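Local coordinates for rubisco operon transcriptional regulator (PDB 5Y2W), which probably represses transcription as a LysR-type regulator of carbon metabolism genes in a cyanobacterium, its regulatory domain binding the metabolite 2-phosphoglycolate, at residues A[100-103]-A[104-107]. Residues are numbered along the deposited sequence; the frame is centred on the assembly and turned at random.
Sequences IPIT and ALND
A single turn of 3-10 helix, residues 102-105, sits in the loop between strand 81-89 and helix 118-129 of the LysR substrate-binding domain, and three successive i to i+3 backbone hydrogen bonds wind it. Pro101 O takes Ala104 N at 3.0 Å, Ile102 O takes Leu105 N at 2.9 Å, and Thr103 O takes Asn106 N at 3.2 Å. The last carbonyl does double duty. Besides that N-H, Thr103 O accepts Asn106 ND2 at 2.9 Å, and ND2 lies in the carbonyl plane, on a lone pair of Thr103 O, whereas the backbone donor stands well above that plane. The side chain folds back to get there: CG of Asn106 is anti to its own carbonyl carbon (chi1 -85°), which brings ND2 back to the Thr103 carbonyl, with Thr103 O about 30° out of the Asn106 amide plane and the N-H bent to 133°. The other end of the amide is also held, OD1 accepting from the backbone N of Asp133. With an alanine in place of Asn106, both amide bonds go, and Thr103 O would probably keep just the backbone N-H from this turn while Asp133 N lost this acceptor. Ile100 brings its CG2 branch, anti to the backbone N, against Ala104 CB at 3.7 Å. Separately, Ile102 and Leu105 approach more loosely, CG1 to CD1 at 4.4 Å, and both reach helix 118-129, touching Leu126 and Phe127 respectively. The turn therefore lays Ile102 and Leu105 against that helix, while the Asn106 amide, gripped at both ends and its rotation probably fixed, ties the close of the turn to the loop at Asp133.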
# COMPACT_ATOMS: atom_id res chain seq x y z
N ILE A 100 17.12 19.08 -16.56
CA ILE A 100 17.93 17.92 -16.68
C ILE A 100 17.43 17.15 -17.86
O ILE A 100 16.30 16.78 -17.89
CB ILE A 100 17.85 17.04 -15.42
CG1 ILE A 100 18.33 17.79 -14.19
CG2 ILE A 100 18.68 15.80 -15.64
CD1 ILE A 100 17.86 17.18 -12.88
N PRO A 101 18.31 16.88 -18.84
CA PRO A 101 17.91 16.11 -19.99
C PRO A 101 17.61 14.69 -19.64
O PRO A 101 18.18 14.13 -18.70
CB PRO A 101 19.13 16.13 -20.90
CG PRO A 101 20.26 16.66 -20.09
CD PRO A 101 19.72 17.30 -18.87
N ILE A 102 16.73 14.11 -20.42
CA ILE A 102 16.24 12.81 -20.09
C ILE A 102 17.36 11.78 -20.27
O ILE A 102 17.39 10.78 -19.55
CB ILE A 102 14.98 12.44 -20.90
CG1 ILE A 102 14.39 11.13 -20.36
CG2 ILE A 102 15.30 12.32 -22.38
CD1 ILE A 102 12.95 10.87 -20.73
N THR A 103 18.28 12.06 -21.20
CA THR A 103 19.53 11.29 -21.38
C THR A 103 20.35 11.07 -20.11
O THR A 103 21.00 10.02 -19.97
CB THR A 103 20.47 11.97 -22.42
OG1 THR A 103 20.67 13.37 -22.10
CG2 THR A 103 19.89 11.86 -23.83
N ALA A 104 20.27 12.00 -19.15
CA ALA A 104 20.91 11.77 -17.84
C ALA A 104 20.39 10.54 -17.05
O ALA A 104 21.01 10.11 -16.04
CB ALA A 104 20.81 13.04 -16.98
N LEU A 105 19.26 9.97 -17.46
CA LEU A 105 18.74 8.78 -16.76
C LEU A 105 19.39 7.46 -17.16
O LEU A 105 19.25 6.46 -16.47
CB LEU A 105 17.21 8.66 -16.95
CG LEU A 105 16.41 9.79 -16.30
CD1 LEU A 105 14.92 9.47 -16.36
CD2 LEU A 105 16.85 10.05 -14.89
N ASN A 106 20.10 7.47 -18.27
CA ASN A 106 20.71 6.28 -18.80
C ASN A 106 21.64 5.60 -17.80
O ASN A 106 22.54 6.23 -17.28
CB ASN A 106 21.53 6.67 -20.02
CG ASN A 106 20.68 6.73 -21.25
OD1 ASN A 106 20.04 5.75 -21.58
ND2 ASN A 106 20.66 7.86 -21.90
N ASP A 107 21.41 4.33 -17.55
CA ASP A 107 22.21 3.56 -16.61
C ASP A 107 22.10 3.97 -15.15
O ASP A 107 22.79 3.39 -14.32
CB ASP A 107 23.67 3.50 -17.08
CG ASP A 107 23.79 2.75 -18.37
OD1 ASP A 107 23.66 1.52 -18.29
OD2 ASP A 107 23.92 3.36 -19.45